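Local structure of periplasmic chaperone Spy (Escherichia coli, 3OEO) at residues A[58-63]-A[83-88]; A[65-70]-A[76-81]; A[51-56]-A[93-98]. The protein probably acts as an ATP-independent periplasmic chaperone that limits protein aggregation and assists refolding, binding its substrates over a large region of a cradle-shaped homodimer. All coordinates share one frame; numbering follows the deposited sequence.

Interaction 1 of 3, residues A[58-63]-A[83-88]; sequences LEERRA and AKMEEQ. With CD (cadmium ion), chain J.
In the all-helical cradle of the CpxP/Spy family, Glu60 at the start of helix 60-68 meets Lys84 and Met85 in segment 83-88, which leads into helix 87-104. The contact illustrates how one side chain can serve two unlike neighbours at once: its aliphatic part packs against the methionine while its carboxylate answers the lysine. The backbones are nearest at Glu60 and Met85, whose CA atoms stand 8.4 Å apart.

Glu60 is buried, and its chain bends at chi2 (82°), turning the carboxylate away from the line of CB and CG. Oxygen OE2 forms a salt bridge with Lys84, 3.5 Å from NZ. The side chains cross at about a right angle, and OE2 also lies beside the methylene CE of Lys84. The lysine leaves its backbone with CG opposite the amide nitrogen (chi1 -172°) and turns at chi3 (72°) before reaching NZ. Such a buried carboxylate would probably be helped to stay ionised by its ammonium mate.

On the apolar side, Met85 runs antiparallel to the Glu60 side chain and lays its terminal methyl CE 3.5 Å from Glu60 CB. Gln81 of helix 75-82 also touches Glu60, and Ala83 packs on Lys90 of the second subunit.

Glu59 takes a more outlying part. Its OE2 comes within 4.0 Å of Lys84 NZ, an approach of opposite charges short of contact; the same carboxylate is held by a cadmium ion. OE1 and OE2 both bind the metal, each at 2.6 Å, and water 1 is a further ligand.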
ATOM      1  N   LEU A  58      -7.165   7.955 -12.706  1.00106.77           N
ATOM      2  CA  LEU A  58      -6.551   9.291 -12.768  1.00107.85           C
ATOM      3  C   LEU A  58      -7.245  10.435 -12.010  1.00107.21           C
ATOM      4  O   LEU A  58      -6.653  11.504 -11.834  1.00108.13           O
ATOM      5  CB  LEU A  58      -6.298   9.692 -14.228  1.00112.31           C
ATOM      6  CG  LEU A  58      -5.034   9.123 -14.885  1.00113.08           C
ATOM      7  CD1 LEU A  58      -5.118   9.230 -16.399  1.00117.87           C
ATOM      8  CD2 LEU A  58      -3.771   9.807 -14.365  1.00112.65           C
ATOM      9  N   GLU A  59      -8.479  10.215 -11.558  1.00105.73           N
ATOM     10  CA  GLU A  59      -9.262  11.272 -10.898  1.00105.23           C
ATOM     11  C   GLU A  59      -9.384  11.107  -9.380  1.00101.32           C
ATOM     12  O   GLU A  59      -9.778  12.043  -8.684  1.00101.11           O
ATOM     13  CB  GLU A  59     -10.657  11.398 -11.530  1.00107.86           C
ATOM     14  CG  GLU A  59     -11.542  10.177 -11.335  1.00106.24           C
ATOM     15  CD  GLU A  59     -13.005  10.459 -11.563  1.00107.84           C
ATOM     16  OE1 GLU A  59     -13.383  10.776 -12.712  1.00111.36           O
ATOM     17  OE2 GLU A  59     -13.786  10.338 -10.597  1.00105.80           O
ATOM     18  N   GLU A  60      -9.060   9.919  -8.878  1.00 98.43           N
ATOM     19  CA  GLU A  60      -9.181   9.617  -7.450  1.00 94.95           C
ATOM     20  C   GLU A  60      -8.009  10.170  -6.650  1.00 93.23           C
ATOM     21  O   GLU A  60      -8.173  10.563  -5.493  1.00 92.00           O
ATOM     22  CB  GLU A  60      -9.332   8.108  -7.219  1.00 93.38           C
ATOM     23  CG  GLU A  60     -10.780   7.595  -7.274  1.00 93.74           C
ATOM     24  CD  GLU A  60     -11.292   7.338  -8.687  1.00 95.90           C
ATOM     25  OE1 GLU A  60     -10.732   7.888  -9.653  1.00 96.97           O
ATOM     26  OE2 GLU A  60     -12.267   6.574  -8.832  1.00 97.25           O
ATOM     27  N   ARG A  61      -6.831  10.202  -7.270  1.00 93.50           N
ATOM     28  CA  ARG A  61      -5.658  10.847  -6.671  1.00 92.61           C
ATOM     29  C   ARG A  61      -5.854  12.357  -6.481  1.00 93.51           C
ATOM     30  O   ARG A  61      -5.113  12.994  -5.726  1.00 93.28           O
ATOM     31  CB  ARG A  61      -4.390  10.542  -7.477  1.00 94.04           C
ATOM     32  CG  ARG A  61      -3.631   9.324  -6.965  1.00 92.27           C
ATOM     33  CD  ARG A  61      -2.414   8.997  -7.822  1.00 94.36           C
ATOM     34  NE  ARG A  61      -1.529   8.049  -7.148  1.00 92.66           N
ATOM     35  CZ  ARG A  61      -0.353   8.362  -6.610  1.00 93.70           C
ATOM     36  NH1 ARG A  61       0.107   9.608  -6.672  1.00 96.27           N
ATOM     37  NH2 ARG A  61       0.371   7.423  -6.013  1.00 92.30           N
ATOM     38  N   ARG A  62      -6.849  12.913  -7.173  1.00 94.50           N
ATOM     39  CA  ARG A  62      -7.348  14.256  -6.893  1.00 94.98           C
ATOM     40  C   ARG A  62      -8.220  14.215  -5.636  1.00 92.09           C
ATOM     41  O   ARG A  62      -8.042  15.024  -4.732  1.00 91.43           O
ATOM     42  CB  ARG A  62      -8.153  14.799  -8.083  1.00 98.29           C
ATOM     43  CG  ARG A  62      -8.460  16.298  -8.020  1.00100.32           C
ATOM     44  CD  ARG A  62      -9.555  16.732  -9.004  1.00103.89           C
ATOM     45  NE  ARG A  62      -9.278  16.336 -10.386  1.00106.56           N
ATOM     46  CZ  ARG A  62      -9.963  15.416 -11.062  1.00107.26           C
ATOM     47  NH1 ARG A  62     -10.995  14.796 -10.502  1.00105.21           N
ATOM     48  NH2 ARG A  62      -9.625  15.123 -12.311  1.00110.35           N
ATOM     49  N   ALA A  63      -9.146  13.257  -5.581  1.00 90.39           N
ATOM     50  CA  ALA A  63     -10.054  13.099  -4.439  1.00 88.10           C
ATOM     51  C   ALA A  63      -9.319  13.069  -3.101  1.00 85.64           C
ATOM     52  O   ALA A  63      -9.613  13.882  -2.221  1.00 85.50           O
ATOM     53  CB  ALA A  63     -10.922  11.859  -4.606  1.00 87.64           C
ATOM     54  N   ALA A  83     -13.580   3.047  -0.370  1.00 63.64           N
ATOM     55  CA  ALA A  83     -14.155   1.777  -0.826  1.00 66.58           C
ATOM     56  C   ALA A  83     -14.416   1.715  -2.334  1.00 69.11           C
ATOM     57  O   ALA A  83     -14.726   0.644  -2.867  1.00 70.55           O
ATOM     58  CB  ALA A  83     -15.433   1.453  -0.042  1.00 68.73           C
ATOM     59  N   LYS A  84     -14.331   2.863  -3.013  1.00 70.56           N
ATOM     60  CA  LYS A  84     -14.310   2.893  -4.482  1.00 72.82           C
ATOM     61  C   LYS A  84     -12.921   2.404  -4.904  1.00 71.61           C
ATOM     62  O   LYS A  84     -12.733   1.835  -5.983  1.00 72.66           O
ATOM     63  CB  LYS A  84     -14.605   4.304  -5.008  1.00 73.90           C
ATOM     64  CG  LYS A  84     -14.792   4.398  -6.527  1.00 76.72           C
ATOM     65  CD  LYS A  84     -15.541   5.669  -6.965  1.00 78.45           C
ATOM     66  CE  LYS A  84     -14.683   6.932  -6.830  1.00 77.14           C
ATOM     67  NZ  LYS A  84     -15.216   8.092  -7.603  1.00 79.12           N
ATOM     68  N   MET A  85     -11.961   2.610  -4.007  1.00 70.04           N
ATOM     69  CA  MET A  85     -10.618   2.071  -4.134  1.00 69.25           C
ATOM     70  C   MET A  85     -10.548   0.715  -3.408  1.00 69.26           C
ATOM     71  O   MET A  85      -9.694   0.504  -2.538  1.00 67.65           O
ATOM     72  CB  MET A  85      -9.605   3.058  -3.547  1.00 67.59           C
ATOM     73  CG  MET A  85      -9.999   4.539  -3.713  1.00 68.72           C
ATOM     74  SD  MET A  85      -8.584   5.653  -3.876  1.00 67.87           S
ATOM     75  CE  MET A  85      -8.072   5.254  -5.552  1.00 67.97           C
ATOM     76  N   GLU A  86     -11.483  -0.177  -3.738  1.00 71.75           N
ATOM     77  CA  GLU A  86     -11.466  -1.553  -3.238  1.00 72.76           C
ATOM     78  C   GLU A  86     -11.320  -2.483  -4.431  1.00 74.30           C
ATOM     79  O   GLU A  86     -10.506  -3.406  -4.401  1.00 73.66           O
ATOM     80  CB  GLU A  86     -12.725  -1.908  -2.419  1.00 74.40           C
ATOM     81  CG  GLU A  86     -13.874  -2.534  -3.220  1.00 77.55           C
ATOM     82  CD  GLU A  86     -14.839  -3.365  -2.377  1.00 80.71           C
ATOM     83  OE1 GLU A  86     -14.571  -3.574  -1.176  1.00 80.51           O
ATOM     84  OE2 GLU A  86     -15.874  -3.814  -2.925  1.00 83.43           O
ATOM     85  N   GLU A  87     -12.107  -2.218  -5.476  1.00 76.92           N
ATOM     86  CA  GLU A  87     -12.018  -2.925  -6.745  1.00 78.97           C
ATOM     87  C   GLU A  87     -10.573  -2.896  -7.261  1.00 77.81           C
ATOM     88  O   GLU A  87     -10.038  -3.916  -7.691  1.00 77.86           O
ATOM     89  CB  GLU A  87     -12.975  -2.301  -7.782  1.00 82.10           C
ATOM     90  CG  GLU A  87     -14.450  -2.139  -7.322  1.00 84.13           C
ATOM     91  CD  GLU A  87     -15.355  -1.419  -8.340  1.00 87.27           C
ATOM     92  OE1 GLU A  87     -14.864  -0.916  -9.376  1.00 87.44           O
ATOM     93  OE2 GLU A  87     -16.580  -1.356  -8.096  1.00 89.37           O
ATOM     94  N   GLN A  88      -9.940  -1.727  -7.184  1.00 77.31           N
ATOM     95  CA  GLN A  88      -8.588  -1.530  -7.702  1.00 76.88           C
ATOM     96  C   GLN A  88      -7.516  -2.165  -6.823  1.00 74.97           C
ATOM     97  O   GLN A  88      -6.568  -2.770  -7.326  1.00 74.78           O
ATOM     98  CB  GLN A  88      -8.280  -0.039  -7.857  1.00 77.14           C
ATOM     99  CG  GLN A  88      -8.365   0.748  -6.551  1.00 75.68           C
ATOM    100  CD  GLN A  88      -7.199   1.684  -6.330  1.00 74.58           C
ATOM    101  OE1 GLN A  88      -6.818   1.947  -5.187  1.00 73.33           O
ATOM    102  NE2 GLN A  88      -6.624   2.194  -7.414  1.00 75.73           N
TER
HETATM  103 CD    CD J 162     -15.008   8.825 -12.359  1.00 91.33          CD
HETATM  104  O   HOH W   1     -16.775   6.870 -11.857  1.00 18.03           O

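Interaction 2 of 3, residues A[65-70]-A[76-81]; sequences HDIITS and VKAEAQ. With CD (cadmium ion), chain G.
Ile67 bridges the helical hairpin of helices 60-68 and 75-82, its two branches reaching different residues of the second helix. The helices run in roughly opposite directions here, and their CA atoms come nearest at Ile67 and Ala78, 6.6 Å apart.

The first torsion of Ile67 (-44°) sets CG1 beside the backbone N and leaves CG2 opposite that nitrogen. From this fork, methyl CG2 meets the methyl CB of Ala78 at 4.0 Å. The longer branch carries CD1 to the aliphatic stem of Gln81, 4.0 Å from its CG, with the carbonyl O of Lys77 a little farther from the same methyl. With CG anti to the backbone N (chi1 153°) the stem of Gln81 lies against the isoleucine, and the bend at chi2 (68°) turns the amide toward helix 60-68, where the side chain also touches Ala63 and Met64. A single polar residue thus gives its carbons to one neighbour and extends its amide to the helix opposite.

Other side chains of segment 65-70 are occupied differently. Methyl CG2 of Thr69 sits over the centre of the His65 ring, 3.5 Å above its plane, and that ring also meets Phe115 and Phe119 of the second subunit. Asp66 holds a cadmium ion through OD1 alone, at 2.5 Å, together with waters 2 and 3. Ala78 packs on Met97 of the second subunit.

Between the two segments, then, cohesion comes from dispersion and the exclusion of water, as methyl and methylene groups meet without polar or charged pairing. Fit rather than bond direction probably fixes how the hairpin arms lie.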
ATOM      1  N   HIS A  65      -6.457  14.145  -2.384  1.00 82.84           N
ATOM      2  CA  HIS A  65      -5.967  15.511  -2.228  1.00 83.68           C
ATOM      3  C   HIS A  65      -7.094  16.398  -1.705  1.00 82.94           C
ATOM      4  O   HIS A  65      -6.936  17.063  -0.685  1.00 82.76           O
ATOM      5  CB  HIS A  65      -5.419  16.037  -3.557  1.00 86.36           C
ATOM      6  CG  HIS A  65      -4.391  17.115  -3.411  1.00 89.14           C
ATOM      7  ND1 HIS A  65      -4.617  18.419  -3.801  1.00 92.34           N
ATOM      8  CD2 HIS A  65      -3.123  17.082  -2.933  1.00 89.79           C
ATOM      9  CE1 HIS A  65      -3.537  19.142  -3.564  1.00 94.11           C
ATOM     10  NE2 HIS A  65      -2.617  18.354  -3.037  1.00 92.90           N
ATOM     11  N   ASP A  66      -8.242  16.357  -2.379  1.00 82.27           N
ATOM     12  CA  ASP A  66      -9.404  17.184  -2.034  1.00 81.56           C
ATOM     13  C   ASP A  66      -9.846  17.047  -0.567  1.00 78.95           C
ATOM     14  O   ASP A  66     -10.147  18.052   0.089  1.00 79.48           O
ATOM     15  CB  ASP A  66     -10.569  16.906  -2.998  1.00 82.52           C
ATOM     16  CG  ASP A  66     -10.202  17.174  -4.466  1.00 84.97           C
ATOM     17  OD1 ASP A  66      -9.090  17.691  -4.721  1.00 85.43           O
ATOM     18  OD2 ASP A  66     -11.028  16.881  -5.368  1.00 85.48           O
ATOM     19  N   ILE A  67      -9.868  15.818  -0.053  1.00 75.75           N
ATOM     20  CA  ILE A  67     -10.316  15.571   1.324  1.00 73.38           C
ATOM     21  C   ILE A  67      -9.300  16.065   2.357  1.00 72.37           C
ATOM     22  O   ILE A  67      -9.679  16.628   3.389  1.00 72.58           O
ATOM     23  CB  ILE A  67     -10.631  14.075   1.585  1.00 72.03           C
ATOM     24  CG1 ILE A  67     -11.433  13.481   0.421  1.00 73.25           C
ATOM     25  CG2 ILE A  67     -11.405  13.913   2.892  1.00 70.98           C
ATOM     26  CD1 ILE A  67     -11.039  12.057   0.050  1.00 72.65           C
ATOM     27  N   ILE A  68      -8.019  15.850   2.071  1.00 71.24           N
ATOM     28  CA  ILE A  68      -6.930  16.265   2.959  1.00 70.65           C
ATOM     29  C   ILE A  68      -6.694  17.783   2.902  1.00 71.78           C
ATOM     30  O   ILE A  68      -6.427  18.423   3.916  1.00 71.90           O
ATOM     31  CB  ILE A  68      -5.633  15.483   2.619  1.00 70.76           C
ATOM     32  CG1 ILE A  68      -5.820  13.994   2.966  1.00 68.77           C
ATOM     33  CG2 ILE A  68      -4.409  16.101   3.316  1.00 71.80           C
ATOM     34  CD1 ILE A  68      -4.929  13.042   2.197  1.00 68.19           C
ATOM     35  N   THR A  69      -6.828  18.343   1.705  1.00 72.35           N
ATOM     36  CA  THR A  69      -6.598  19.764   1.453  1.00 73.86           C
ATOM     37  C   THR A  69      -7.800  20.654   1.787  1.00 73.18           C
ATOM     38  O   THR A  69      -7.902  21.775   1.292  1.00 75.11           O
ATOM     39  CB  THR A  69      -6.218  19.983  -0.010  1.00 75.98           C
ATOM     40  OG1 THR A  69      -7.240  19.425  -0.843  1.00 76.11           O
ATOM     41  CG2 THR A  69      -4.907  19.296  -0.327  1.00 76.65           C
ATOM     42  N   SER A  70      -8.702  20.148   2.622  1.00 70.50           N
ATOM     43  CA  SER A  70      -9.850  20.911   3.103  1.00 69.94           C
ATOM     44  C   SER A  70      -9.624  21.361   4.536  1.00 68.96           C
ATOM     45  O   SER A  70      -8.989  20.655   5.313  1.00 68.22           O
ATOM     46  CB  SER A  70     -11.132  20.076   3.013  1.00 69.11           C
ATOM     47  OG  SER A  70     -12.007  20.328   4.111  1.00 69.25           O
ATOM     48  N   VAL A  76     -17.219  10.589   6.199  1.00 57.39           N
ATOM     49  CA  VAL A  76     -18.041  10.057   5.096  1.00 58.90           C
ATOM     50  C   VAL A  76     -17.529  10.413   3.688  1.00 58.64           C
ATOM     51  O   VAL A  76     -17.698   9.630   2.761  1.00 59.59           O
ATOM     52  CB  VAL A  76     -19.530  10.489   5.231  1.00 61.22           C
ATOM     53  CG1 VAL A  76     -20.347   9.998   4.067  1.00 62.00           C
ATOM     54  CG2 VAL A  76     -20.122   9.981   6.545  1.00 63.03           C
ATOM     55  N   LYS A  77     -16.912  11.582   3.521  1.00 58.19           N
ATOM     56  CA  LYS A  77     -16.342  11.941   2.213  1.00 58.34           C
ATOM     57  C   LYS A  77     -15.151  11.015   1.887  1.00 56.38           C
ATOM     58  O   LYS A  77     -14.966  10.596   0.739  1.00 56.11           O
ATOM     59  CB  LYS A  77     -15.899  13.413   2.180  1.00 58.49           C
ATOM     60  CG  LYS A  77     -16.968  14.443   2.560  1.00 61.32           C
ATOM     61  CD  LYS A  77     -16.374  15.842   2.529  1.00 64.06           C
ATOM     62  CE  LYS A  77     -17.344  16.899   3.062  1.00 67.28           C
ATOM     63  NZ  LYS A  77     -16.731  18.272   3.111  1.00 65.65           N
ATOM     64  N   ALA A  78     -14.363  10.724   2.926  1.00 54.76           N
ATOM     65  CA  ALA A  78     -13.214   9.809   2.870  1.00 53.43           C
ATOM     66  C   ALA A  78     -13.627   8.320   2.921  1.00 53.13           C
ATOM     67  O   ALA A  78     -13.146   7.530   2.117  1.00 52.68           O
ATOM     68  CB  ALA A  78     -12.218  10.138   3.996  1.00 52.27           C
ATOM     69  N   GLU A  79     -14.514   7.963   3.853  1.00 53.50           N
ATOM     70  CA  GLU A  79     -15.127   6.629   3.926  1.00 54.29           C
ATOM     71  C   GLU A  79     -15.641   6.112   2.587  1.00 55.29           C
ATOM     72  O   GLU A  79     -15.578   4.907   2.327  1.00 55.67           O
ATOM     73  CB  GLU A  79     -16.329   6.617   4.881  1.00 56.17           C
ATOM     74  CG  GLU A  79     -16.040   6.912   6.345  1.00 54.73           C
ATOM     75  CD  GLU A  79     -17.289   6.816   7.211  1.00 55.80           C
ATOM     76  OE1 GLU A  79     -18.402   6.635   6.673  1.00 56.88           O
ATOM     77  OE2 GLU A  79     -17.156   6.921   8.446  1.00 55.64           O
ATOM     78  N   ALA A  80     -16.167   7.017   1.756  1.00 55.89           N
ATOM     79  CA  ALA A  80     -16.859   6.635   0.524  1.00 57.47           C
ATOM     80  C   ALA A  80     -16.032   6.906  -0.722  1.00 56.87           C
ATOM     81  O   ALA A  80     -16.502   6.716  -1.853  1.00 58.19           O
ATOM     82  CB  ALA A  80     -18.202   7.317   0.439  1.00 60.04           C
ATOM     83  N   GLN A  81     -14.805   7.365  -0.498  1.00 55.31           N
ATOM     84  CA  GLN A  81     -13.784   7.425  -1.532  1.00 55.74           C
ATOM     85  C   GLN A  81     -12.954   6.130  -1.461  1.00 56.08           C
ATOM     86  O   GLN A  81     -12.841   5.409  -2.460  1.00 56.39           O
ATOM     87  CB  GLN A  81     -12.917   8.682  -1.358  1.00 54.33           C
ATOM     88  CG  GLN A  81     -11.480   8.606  -1.904  1.00 50.96           C
ATOM     89  CD  GLN A  81     -11.393   8.530  -3.420  1.00 49.76           C
ATOM     90  OE1 GLN A  81     -12.406   8.436  -4.116  1.00 51.92           O
ATOM     91  NE2 GLN A  81     -10.170   8.578  -3.944  1.00 47.41           N
TER
HETATM   92 CD    CD G  18      -9.063  19.926  -5.822  1.00 76.52          CD
HETATM   93  O   HOH W   2      -8.107  20.007  -8.291  1.00 36.38           O
HETATM   94  O   HOH W   3      -8.045  22.026  -6.531  1.00 35.04           O

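Interaction 3 of 3, residues A[51-56]-A[93-98]; sequences DQMKRP and MLAHME
Met53 and Ala95 supply the apolar part of a contact that lays an irregular loop along helix 87-104. Their CA atoms, 7.2 Å apart, mark the nearest backbone approach. The methionine chain is bent at both chi2 (75°) and chi3 (51°), which turns the end of the side chain toward the methyl CB of Ala95, with CE 3.6 Å from it. The sulfur is modelled too near that methyl for its position to be trusted, so the pairing of residues carries more weight than the separation. An alanine in place of Met53 lacks this bent arm and would probably leave the buried methyl of Ala95 without its cover from the loop.

The polar part is looser. NH1 of Arg55 stands at the edge of the His96 ring, near its plane and 4.3 Å from CD2, while the guanidinium is turned obliquely to that carbon. NH1 and His96 NE2 remain 5.1 Å apart, so the pair touches without a hydrogen bond or a stack. ND1 of His96 makes a weak hydrogen bond to Gln100 OE1, one turn farther along the helix, and a cadmium ion lies about 5 Å from the imidazole side chain.

Backbone geometry shapes the loop side. Met53 is the centre of an inverse gamma turn, with a weak bond from Lys54 N to Gln52 O at 2.9 Å.

Segment 51-56 belongs to the loop that joins helix 38-49 to helix 60-68 and here leans on helix 87-104; that helix also reaches the second subunit, as Leu94 packs on Ala78 of the second subunit and Met97 on Met64 of the second subunit.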
ATOM      1  N   ASP A  51       1.857  -3.588 -16.523  1.00103.49           N
ATOM      2  CA  ASP A  51       1.014  -3.063 -17.605  1.00106.96           C
ATOM      3  C   ASP A  51      -0.429  -3.579 -17.587  1.00106.75           C
ATOM      4  O   ASP A  51      -1.308  -2.938 -17.005  1.00106.12           O
ATOM      5  CB  ASP A  51       1.665  -3.325 -18.975  1.00110.44           C
ATOM      6  CG  ASP A  51       3.030  -2.660 -19.122  1.00111.87           C
ATOM      7  OD1 ASP A  51       3.166  -1.465 -18.784  1.00112.40           O
ATOM      8  OD2 ASP A  51       3.969  -3.336 -19.595  1.00112.38           O
ATOM      9  N   GLN A  52      -0.659  -4.732 -18.220  1.00107.75           N
ATOM     10  CA  GLN A  52      -1.998  -5.329 -18.367  1.00108.52           C
ATOM     11  C   GLN A  52      -2.839  -5.220 -17.091  1.00106.00           C
ATOM     12  O   GLN A  52      -4.049  -4.975 -17.151  1.00107.32           O
ATOM     13  CB  GLN A  52      -1.878  -6.794 -18.809  1.00108.56           C
ATOM     14  CG  GLN A  52      -3.195  -7.475 -19.190  1.00110.08           C
ATOM     15  CD  GLN A  52      -3.657  -7.160 -20.606  1.00114.87           C
ATOM     16  OE1 GLN A  52      -2.929  -6.562 -21.401  1.00117.14           O
ATOM     17  NE2 GLN A  52      -4.878  -7.574 -20.929  1.00116.72           N
ATOM     18  N   MET A  53      -2.177  -5.397 -15.948  1.00102.90           N
ATOM     19  CA  MET A  53      -2.781  -5.240 -14.631  1.00100.55           C
ATOM     20  C   MET A  53      -2.910  -3.752 -14.297  1.00100.83           C
ATOM     21  O   MET A  53      -2.116  -3.208 -13.519  1.00 99.25           O
ATOM     22  CB  MET A  53      -1.899  -5.932 -13.595  1.00 97.64           C
ATOM     23  CG  MET A  53      -2.660  -6.635 -12.491  1.00 96.30           C
ATOM     24  SD  MET A  53      -3.429  -8.192 -13.004  1.00 98.03           S
ATOM     25  CE  MET A  53      -2.062  -9.058 -13.791  1.00 98.32           C
ATOM     26  N   LYS A  54      -3.918  -3.105 -14.883  1.00103.12           N
ATOM     27  CA  LYS A  54      -4.069  -1.643 -14.833  1.00104.05           C
ATOM     28  C   LYS A  54      -4.065  -1.053 -13.414  1.00101.15           C
ATOM     29  O   LYS A  54      -4.926  -1.376 -12.591  1.00 99.65           O
ATOM     30  CB  LYS A  54      -5.308  -1.193 -15.620  1.00107.25           C
ATOM     31  CG  LYS A  54      -5.154  -1.305 -17.134  1.00111.02           C
ATOM     32  CD  LYS A  54      -6.349  -0.709 -17.862  1.00114.73           C
ATOM     33  CE  LYS A  54      -6.146  -0.728 -19.370  1.00118.90           C
ATOM     34  NZ  LYS A  54      -7.318  -0.160 -20.093  1.00122.71           N
ATOM     35  N   ARG A  55      -3.092  -0.178 -13.155  1.00100.76           N
ATOM     36  CA  ARG A  55      -2.868   0.391 -11.819  1.00 98.32           C
ATOM     37  C   ARG A  55      -3.546   1.750 -11.512  1.00 98.81           C
ATOM     38  O   ARG A  55      -4.012   1.948 -10.386  1.00 96.97           O
ATOM     39  CB  ARG A  55      -1.362   0.470 -11.502  1.00 97.71           C
ATOM     40  CG  ARG A  55      -0.625  -0.869 -11.550  1.00 96.70           C
ATOM     41  CD  ARG A  55       0.714  -0.821 -10.810  1.00 95.60           C
ATOM     42  NE  ARG A  55       0.557  -0.951  -9.361  1.00 93.18           N
ATOM     43  CZ  ARG A  55       0.502  -2.110  -8.701  1.00 91.77           C
ATOM     44  NH1 ARG A  55       0.589  -3.265  -9.352  1.00 91.85           N
ATOM     45  NH2 ARG A  55       0.353  -2.116  -7.381  1.00 89.62           N
ATOM     46  N   PRO A  56      -3.598   2.686 -12.490  1.00101.47           N
ATOM     47  CA  PRO A  56      -3.999   4.041 -12.105  1.00101.82           C
ATOM     48  C   PRO A  56      -5.409   4.517 -12.519  1.00103.32           C
ATOM     49  O   PRO A  56      -5.707   4.592 -13.715  1.00106.55           O
ATOM     50  CB  PRO A  56      -2.943   4.904 -12.806  1.00104.35           C
ATOM     51  CG  PRO A  56      -2.507   4.075 -14.029  1.00106.30           C
ATOM     52  CD  PRO A  56      -3.073   2.674 -13.869  1.00104.51           C
ATOM     53  N   MET A  93      -3.555  -6.638  -5.158  1.00 73.21           N
ATOM     54  CA  MET A  93      -3.072  -7.612  -4.188  1.00 72.79           C
ATOM     55  C   MET A  93      -3.120  -9.018  -4.784  1.00 73.42           C
ATOM     56  O   MET A  93      -2.128  -9.748  -4.743  1.00 72.97           O
ATOM     57  CB  MET A  93      -3.904  -7.542  -2.907  1.00 73.03           C
ATOM     58  CG  MET A  93      -3.634  -6.320  -2.052  1.00 72.48           C
ATOM     59  SD  MET A  93      -4.338  -6.452  -0.389  1.00 74.62           S
ATOM     60  CE  MET A  93      -3.671  -4.943   0.326  1.00 74.60           C
ATOM     61  N   LEU A  94      -4.272  -9.363  -5.361  1.00 74.73           N
ATOM     62  CA  LEU A  94      -4.471 -10.613  -6.086  1.00 75.73           C
ATOM     63  C   LEU A  94      -3.401 -10.789  -7.161  1.00 75.85           C
ATOM     64  O   LEU A  94      -2.432 -11.518  -6.966  1.00 75.18           O
ATOM     65  CB  LEU A  94      -5.878 -10.638  -6.702  1.00 77.63           C
ATOM     66  CG  LEU A  94      -6.618 -11.933  -7.098  1.00 78.41           C
ATOM     67  CD1 LEU A  94      -6.456 -12.280  -8.577  1.00 78.27           C
ATOM     68  CD2 LEU A  94      -6.273 -13.114  -6.207  1.00 76.06           C
ATOM     69  N   ALA A  95      -3.570 -10.087  -8.275  1.00 77.25           N
ATOM     70  CA  ALA A  95      -2.654 -10.148  -9.416  1.00 78.06           C
ATOM     71  C   ALA A  95      -1.173 -10.201  -9.057  1.00 77.06           C
ATOM     72  O   ALA A  95      -0.408 -10.939  -9.683  1.00 77.59           O
ATOM     73  CB  ALA A  95      -2.907  -8.987 -10.307  1.00 79.27           C
ATOM     74  N   HIS A  96      -0.777  -9.404  -8.069  1.00 76.28           N
ATOM     75  CA  HIS A  96       0.600  -9.377  -7.584  1.00 76.00           C
ATOM     76  C   HIS A  96       1.008 -10.757  -7.067  1.00 75.47           C
ATOM     77  O   HIS A  96       2.088 -11.249  -7.372  1.00 75.65           O
ATOM     78  CB  HIS A  96       0.751  -8.329  -6.470  1.00 75.53           C
ATOM     79  CG  HIS A  96       2.064  -7.601  -6.488  1.00 76.88           C
ATOM     80  ND1 HIS A  96       3.128  -7.963  -5.689  1.00 77.65           N
ATOM     81  CD2 HIS A  96       2.478  -6.525  -7.203  1.00 78.08           C
ATOM     82  CE1 HIS A  96       4.143  -7.145  -5.913  1.00 78.44           C
ATOM     83  NE2 HIS A  96       3.775  -6.265  -6.827  1.00 78.77           N
ATOM     84  N   MET A  97       0.126 -11.379  -6.292  1.00 75.62           N
ATOM     85  CA  MET A  97       0.394 -12.684  -5.683  1.00 75.53           C
ATOM     86  C   MET A  97       0.585 -13.775  -6.740  1.00 76.10           C
ATOM     87  O   MET A  97       1.481 -14.607  -6.607  1.00 75.77           O
ATOM     88  CB  MET A  97      -0.715 -13.052  -4.695  1.00 75.93           C
ATOM     89  CG  MET A  97      -0.766 -12.150  -3.461  1.00 75.17           C
ATOM     90  SD  MET A  97      -2.188 -12.483  -2.402  1.00 75.07           S
ATOM     91  CE  MET A  97      -1.650 -11.745  -0.863  1.00 74.89           C
ATOM     92  N   GLU A  98      -0.236 -13.744  -7.792  1.00 77.16           N
ATOM     93  CA  GLU A  98      -0.068 -14.643  -8.943  1.00 78.54           C
ATOM     94  C   GLU A  98       1.369 -14.592  -9.459  1.00 78.22           C
ATOM     95  O   GLU A  98       2.025 -15.626  -9.589  1.00 78.33           O
ATOM     96  CB  GLU A  98      -1.011 -14.282 -10.102  1.00 80.19           C
ATOM     97  CG  GLU A  98      -2.471 -14.020  -9.733  1.00 81.99           C
ATOM     98  CD  GLU A  98      -3.399 -14.001 -10.942  1.00 85.28           C
ATOM     99  OE1 GLU A  98      -4.629 -13.952 -10.745  1.00 86.94           O
ATOM    100  OE2 GLU A  98      -2.906 -14.030 -12.093  1.00 86.27           O
TER

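In the fold
From the N terminus, helix 38-49 leads into segment 51-56, which opens the widest loop; interaction 3 closes it 37 residues on, against helix 87-104. Within that span lies the loop of interaction 1, running from the start of helix 60-68 to the residues entering helix 87-104. Interaction 2 is innermost and spans the shortest turn. The three are therefore concentric, and none crosses another. Interactions 1 and 2, with centres 11 Å apart, touch through Gln81; interactions 1 and 3 meet at Gln88 and Arg55. Interactions 1 and 3 tie the start of helix 60-68 and the loop before it to segment 83-88 and helix 87-104, while interaction 2 pairs helix 60-68 with helix 75-82; all three reach the second subunit.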